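Local coordinates for nitrogenase molybdenum-iron protein alpha chain (Clostridium pasteurianum, PDB 4WES) that forms, with the beta chain, the molybdenum-iron component of nitrogenase, which reduces dinitrogen to ammonium at an iron-molybdenum cofactor, at residues I197-N211 against Y246-L259. Sequence-based numbering, arbitrary orientation.
Sequences IIGKGNKEQKKYSIN and YEKVQNADKADLNL
The amide of Asn211 lies beside that of Asn258, pointing the same way, their planes 31° apart. Ala255 CB sits over one face of the Asn211 amide, 3.6 Å from Asn211 ND2, and Ala252 CB on the opposite face. At the ND2 edge both protons of Asn211 are spent nearly in plane, on Asn258 OD1 (2.9 Å) and a lone pair of Ala252 O (2.8 Å), which fixes the rotation of this buried group; Asn211 OD1 accepts from Asn237 ND2. The backbone oxygen Gln250 O, by contrast, is gripped on opposite faces, by Gly199 N (2.9 Å) and Gly201 N (3.2 Å). Asn251 OD1 likewise takes Lys203 N from above its plane (2.9 Å), while the Lys203 side chain crosses that of Asn251 at about a right angle. The Gln250 and Asn251 bonds tie loop residues 199-203 to the C-terminal end of helix 246-250, ahead of parallel strands 209-215 and 257-260, the central pair of a four-stranded sheet in an alpha/beta domain of this nitrogenase component 1 family protein. Asn211 N bonds to Leu257 O, and Leu259 N to Asn211 O. Lys254, bent at chi2 and chi4, curls NZ onto a lone pair of Lys203 O (2.8 Å). Ile197 CG2 packs against Val249 CG1 (3.6 Å), while Ile197 CD1 meets Tyr246 CE1 obliquely.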
loop_
_atom_site.group_PDB
_atom_site.type_symbol
_atom_site.label_atom_id
_atom_site.label_comp_id
_atom_site.label_asym_id
_atom_site.label_seq_id
_atom_site.Cartn_x
_atom_site.Cartn_y
_atom_site.Cartn_z
ATOM N N ILE A 197 -31.332 33.535 -15.916
ATOM C CA ILE A 197 -29.941 33.793 -15.544
ATOM C C ILE A 197 -29.269 34.784 -16.511
ATOM O O ILE A 197 -28.801 35.843 -16.120
ATOM C CB ILE A 197 -29.100 32.485 -15.338
ATOM C CG1 ILE A 197 -29.824 31.536 -14.392
ATOM C CG2 ILE A 197 -27.709 32.854 -14.855
ATOM C CD1 ILE A 197 -29.108 30.223 -14.183
ATOM N N ILE A 198 -29.174 34.396 -17.783
ATOM C CA ILE A 198 -28.478 35.213 -18.776
ATOM C C ILE A 198 -29.127 36.595 -18.877
ATOM O O ILE A 198 -30.354 36.720 -19.030
ATOM C CB ILE A 198 -28.468 34.517 -20.165
ATOM C CG1 ILE A 198 -27.604 33.257 -20.086
ATOM C CG2 ILE A 198 -27.982 35.472 -21.250
ATOM C CD1 ILE A 198 -27.557 32.441 -21.367
ATOM N N GLY A 199 -28.288 37.636 -18.823
ATOM C CA GLY A 199 -28.733 39.023 -18.961
ATOM C C GLY A 199 -29.214 39.649 -17.676
ATOM O O GLY A 199 -29.634 40.787 -17.687
ATOM N N LYS A 200 -29.106 38.923 -16.564
ATOM C CA LYS A 200 -29.460 39.475 -15.258
ATOM C C LYS A 200 -28.330 40.251 -14.603
ATOM O O LYS A 200 -28.557 40.928 -13.613
ATOM C CB LYS A 200 -29.989 38.398 -14.329
ATOM C CG LYS A 200 -31.229 37.671 -14.802
ATOM C CD LYS A 200 -32.462 38.522 -14.927
ATOM C CE LYS A 200 -33.641 37.676 -15.346
ATOM N NZ LYS A 200 -34.856 38.479 -15.650
ATOM N N GLY A 201 -27.148 40.194 -15.181
ATOM C CA GLY A 201 -25.995 40.884 -14.642
ATOM C C GLY A 201 -25.878 42.299 -15.125
ATOM O O GLY A 201 -26.673 42.767 -15.928
ATOM N N ASN A 202 -24.860 42.984 -14.658
ATOM C CA ASN A 202 -24.704 44.388 -15.017
ATOM C C ASN A 202 -23.284 44.767 -15.346
ATOM O O ASN A 202 -22.940 45.943 -15.321
ATOM C CB ASN A 202 -25.195 45.277 -13.870
ATOM C CG ASN A 202 -24.463 44.995 -12.582
ATOM O OD1 ASN A 202 -23.336 44.489 -12.582
ATOM N ND2 ASN A 202 -25.113 45.301 -11.463
ATOM N N LYS A 203 -22.458 43.783 -15.715
ATOM C CA LYS A 203 -21.066 44.081 -15.974
ATOM C C LYS A 203 -20.882 44.884 -17.266
ATOM O O LYS A 203 -21.645 44.757 -18.227
ATOM C CB LYS A 203 -20.225 42.813 -15.939
ATOM C CG LYS A 203 -20.065 42.306 -14.517
ATOM C CD LYS A 203 -19.085 41.146 -14.396
ATOM C CE LYS A 203 -17.849 41.517 -13.592
ATOM N NZ LYS A 203 -16.899 42.389 -14.339
ATOM N N GLU A 204 -19.862 45.733 -17.255
ATOM C CA GLU A 204 -19.446 46.496 -18.427
ATOM C C GLU A 204 -18.763 45.538 -19.411
ATOM O O GLU A 204 -17.861 44.815 -19.042
ATOM C CB GLU A 204 -18.465 47.575 -17.987
ATOM C CG GLU A 204 -17.898 48.522 -19.036
ATOM C CD GLU A 204 -16.872 49.504 -18.467
ATOM O OE1 GLU A 204 -16.830 49.679 -17.217
ATOM O OE2 GLU A 204 -16.104 50.075 -19.282
ATOM N N GLN A 205 -19.178 45.569 -20.671
ATOM C CA GLN A 205 -18.570 44.699 -21.689
ATOM C C GLN A 205 -17.148 45.169 -22.012
ATOM O O GLN A 205 -16.882 46.352 -22.220
ATOM C CB GLN A 205 -19.400 44.692 -22.953
ATOM C CG GLN A 205 -18.925 43.723 -24.032
ATOM C CD GLN A 205 -19.962 43.526 -25.107
ATOM O OE1 GLN A 205 -21.185 43.655 -24.859
ATOM N NE2 GLN A 205 -19.503 43.140 -26.299
ATOM N N LYS A 206 -16.227 44.216 -22.063
ATOM C CA LYS A 206 -14.850 44.468 -22.444
ATOM C C LYS A 206 -14.638 44.266 -23.939
ATOM O O LYS A 206 -15.445 43.657 -24.645
ATOM C CB LYS A 206 -13.867 43.602 -21.604
ATOM C CG LYS A 206 -13.844 43.945 -20.115
ATOM C CD LYS A 206 -12.959 43.026 -19.291
ATOM C CE LYS A 206 -12.833 43.552 -17.872
ATOM N NZ LYS A 206 -11.905 42.695 -17.087
ATOM N N LYS A 207 -13.510 44.762 -24.418
ATOM C CA LYS A 207 -13.174 44.650 -25.836
ATOM C C LYS A 207 -12.870 43.194 -26.214
ATOM O O LYS A 207 -12.366 42.426 -25.402
ATOM C CB LYS A 207 -11.979 45.522 -26.204
ATOM C CG LYS A 207 -12.186 47.003 -25.940
ATOM C CD LYS A 207 -10.978 47.784 -26.444
ATOM C CE LYS A 207 -10.516 48.839 -25.446
ATOM N NZ LYS A 207 -11.492 49.948 -25.260
ATOM N N TYR A 208 -13.144 42.859 -27.466
ATOM C CA TYR A 208 -12.879 41.535 -28.010
ATOM C C TYR A 208 -13.445 40.406 -27.166
ATOM O O TYR A 208 -12.778 39.401 -26.909
ATOM C CB TYR A 208 -11.388 41.332 -28.214
ATOM C CG TYR A 208 -10.740 42.453 -29.007
ATOM C CD1 TYR A 208 -11.136 42.744 -30.304
ATOM C CD2 TYR A 208 -9.758 43.223 -28.440
ATOM C CE1 TYR A 208 -10.544 43.768 -31.024
ATOM C CE2 TYR A 208 -9.177 44.257 -29.133
ATOM C CZ TYR A 208 -9.578 44.523 -30.420
ATOM O OH TYR A 208 -8.957 45.544 -31.091
ATOM N N SER A 209 -14.683 40.576 -26.735
ATOM C CA SER A 209 -15.322 39.627 -25.833
ATOM C C SER A 209 -16.020 38.502 -26.586
ATOM O O SER A 209 -16.815 38.733 -27.497
ATOM C CB SER A 209 -16.319 40.333 -24.913
ATOM O OG SER A 209 -15.687 41.045 -23.853
ATOM N N ILE A 210 -15.690 37.283 -26.177
ATOM C CA ILE A 210 -16.296 36.076 -26.724
ATOM C C ILE A 210 -16.809 35.230 -25.553
ATOM O O ILE A 210 -16.332 35.326 -24.437
ATOM C CB ILE A 210 -15.274 35.276 -27.565
ATOM C CG1 ILE A 210 -14.128 34.741 -26.725
ATOM C CG2 ILE A 210 -14.788 36.145 -28.701
ATOM C CD1 ILE A 210 -14.412 33.348 -26.148
ATOM N N ASN A 211 -17.767 34.352 -25.860
ATOM C CA ASN A 211 -18.139 33.271 -24.949
ATOM C C ASN A 211 -17.832 31.939 -25.615
ATOM O O ASN A 211 -17.954 31.821 -26.823
ATOM C CB ASN A 211 -19.619 33.240 -24.649
ATOM C CG ASN A 211 -20.142 34.474 -23.941
ATOM O OD1 ASN A 211 -19.471 35.077 -23.090
ATOM N ND2 ASN A 211 -21.359 34.881 -24.344
ATOM N N TYR A 246 -21.708 31.663 -11.280
ATOM C CA TYR A 246 -23.064 32.092 -11.571
ATOM C C TYR A 246 -23.086 33.478 -12.206
ATOM O O TYR A 246 -23.800 33.746 -13.186
ATOM C CB TYR A 246 -23.874 32.043 -10.269
ATOM C CG TYR A 246 -25.320 32.387 -10.422
ATOM C CD1 TYR A 246 -26.224 31.467 -10.924
ATOM C CD2 TYR A 246 -25.810 33.646 -10.036
ATOM C CE1 TYR A 246 -27.555 31.749 -11.055
ATOM C CE2 TYR A 246 -27.159 33.924 -10.153
ATOM C CZ TYR A 246 -28.032 33.000 -10.663
ATOM O OH TYR A 246 -29.353 33.310 -10.794
ATOM N N GLU A 247 -22.281 34.402 -11.658
ATOM C CA GLU A 247 -22.246 35.767 -12.167
ATOM C C GLU A 247 -21.780 35.814 -13.615
ATOM O O GLU A 247 -22.280 36.629 -14.406
ATOM C CB GLU A 247 -21.373 36.608 -11.258
ATOM C CG GLU A 247 -21.227 38.058 -11.699
ATOM C CD GLU A 247 -20.395 38.815 -10.708
ATOM O OE1 GLU A 247 -19.267 39.197 -11.078
ATOM O OE2 GLU A 247 -20.871 39.018 -9.571
ATOM N N LYS A 248 -20.830 34.970 -13.995
ATOM C CA LYS A 248 -20.406 34.971 -15.395
ATOM C C LYS A 248 -21.539 34.531 -16.302
ATOM O O LYS A 248 -21.710 35.064 -17.413
ATOM C CB LYS A 248 -19.130 34.150 -15.621
ATOM C CG LYS A 248 -17.935 34.958 -15.137
ATOM C CD LYS A 248 -16.635 34.267 -14.919
ATOM C CE LYS A 248 -16.014 33.852 -16.189
ATOM N NZ LYS A 248 -14.620 33.251 -16.037
ATOM N N VAL A 249 -22.323 33.524 -15.891
ATOM C CA VAL A 249 -23.458 33.154 -16.698
ATOM C C VAL A 249 -24.472 34.307 -16.781
ATOM O O VAL A 249 -25.033 34.586 -17.850
ATOM C CB VAL A 249 -24.097 31.848 -16.192
ATOM C CG1 VAL A 249 -25.229 31.413 -17.092
ATOM C CG2 VAL A 249 -23.055 30.720 -16.086
ATOM N N GLN A 250 -24.697 34.992 -15.664
ATOM C CA GLN A 250 -25.579 36.174 -15.681
ATOM C C GLN A 250 -25.154 37.253 -16.650
ATOM O O GLN A 250 -25.989 38.001 -17.147
ATOM C CB GLN A 250 -25.661 36.805 -14.296
ATOM C CG GLN A 250 -26.438 36.004 -13.271
ATOM C CD GLN A 250 -26.569 36.796 -11.995
ATOM O OE1 GLN A 250 -25.544 37.200 -11.425
ATOM N NE2 GLN A 250 -27.793 37.024 -11.560
ATOM N N ASN A 251 -23.856 37.332 -16.913
ATOM C CA ASN A 251 -23.304 38.304 -17.834
ATOM C C ASN A 251 -22.914 37.721 -19.194
ATOM O O ASN A 251 -22.162 38.344 -19.943
ATOM C CB ASN A 251 -22.130 39.013 -17.189
ATOM C CG ASN A 251 -22.562 39.947 -16.097
ATOM O OD1 ASN A 251 -23.124 41.002 -16.371
ATOM N ND2 ASN A 251 -22.358 39.556 -14.861
ATOM N N ALA A 252 -23.511 36.590 -19.575
ATOM C CA ALA A 252 -23.169 35.998 -20.849
ATOM C C ALA A 252 -23.524 36.938 -22.030
ATOM O O ALA A 252 -22.937 36.829 -23.097
ATOM C CB ALA A 252 -23.835 34.649 -21.049
ATOM N N ASP A 253 -24.478 37.860 -21.841
ATOM C CA ASP A 253 -24.838 38.779 -22.903
ATOM C C ASP A 253 -23.761 39.831 -23.200
ATOM O O ASP A 253 -23.892 40.566 -24.165
ATOM C CB ASP A 253 -26.177 39.465 -22.603
ATOM C CG ASP A 253 -26.170 40.250 -21.288
ATOM O OD1 ASP A 253 -25.638 39.754 -20.274
ATOM O OD2 ASP A 253 -26.706 41.383 -21.291
ATOM N N LYS A 254 -22.710 39.913 -22.409
ATOM C CA LYS A 254 -21.665 40.909 -22.574
ATOM C C LYS A 254 -20.544 40.365 -23.454
ATOM O O LYS A 254 -19.363 40.290 -23.048
ATOM C CB LYS A 254 -21.172 41.370 -21.206
ATOM C CG LYS A 254 -22.260 41.975 -20.335
ATOM C CD LYS A 254 -22.796 43.280 -20.934
ATOM C CE LYS A 254 -24.178 43.606 -20.400
ATOM N NZ LYS A 254 -24.121 43.745 -18.936
ATOM N N ALA A 255 -20.916 39.974 -24.676
ATOM C CA ALA A 255 -19.978 39.415 -25.631
ATOM C C ALA A 255 -20.367 39.838 -27.018
ATOM O O ALA A 255 -21.526 40.129 -27.285
ATOM C CB ALA A 255 -19.921 37.891 -25.565
ATOM N N ASP A 256 -19.391 39.825 -27.920
ATOM C CA ASP A 256 -19.656 40.052 -29.336
ATOM C C ASP A 256 -19.761 38.810 -30.200
ATOM O O ASP A 256 -20.296 38.898 -31.294
ATOM C CB ASP A 256 -18.586 40.965 -29.923
ATOM C CG ASP A 256 -18.811 42.398 -29.536
ATOM O OD1 ASP A 256 -19.965 42.761 -29.216
ATOM O OD2 ASP A 256 -17.863 43.156 -29.504
ATOM N N LEU A 257 -19.266 37.661 -29.707
ATOM C CA LEU A 257 -19.334 36.456 -30.508
ATOM C C LEU A 257 -19.429 35.254 -29.600
ATOM O O LEU A 257 -18.623 35.107 -28.675
ATOM C CB LEU A 257 -18.083 36.337 -31.412
ATOM C CG LEU A 257 -18.052 35.155 -32.403
ATOM C CD1 LEU A 257 -19.152 35.270 -33.453
ATOM C CD2 LEU A 257 -16.677 35.120 -33.043
ATOM N N ASN A 258 -20.415 34.394 -29.887
ATOM C CA ASN A 258 -20.545 33.104 -29.210
ATOM C C ASN A 258 -19.879 32.006 -30.044
ATOM O O ASN A 258 -20.069 31.934 -31.267
ATOM C CB ASN A 258 -22.026 32.753 -29.026
ATOM C CG ASN A 258 -22.648 33.410 -27.817
ATOM O OD1 ASN A 258 -21.998 33.523 -26.787
ATOM N ND2 ASN A 258 -23.947 33.708 -27.902
ATOM N N LEU A 259 -19.105 31.166 -29.370
ATOM C CA LEU A 259 -18.427 30.034 -29.998
ATOM C C LEU A 259 -19.140 28.762 -29.514
ATOM O O LEU A 259 -19.126 28.484 -28.332
ATOM C CB LEU A 259 -16.970 29.996 -29.603
ATOM C CG LEU A 259 -16.168 31.291 -29.698
ATOM C CD1 LEU A 259 -14.740 31.079 -29.226
ATOM C CD2 LEU A 259 -16.199 31.906 -31.066
HETATM O O HOH W 1 -27.710 42.762 -19.268
HETATM O O HOH W 2 -23.232 41.255 -12.685
HETATM O O HOH W 3 -16.571 42.865 -27.105
HETATM O O HOH W 4 -17.238 41.499 -21.564
#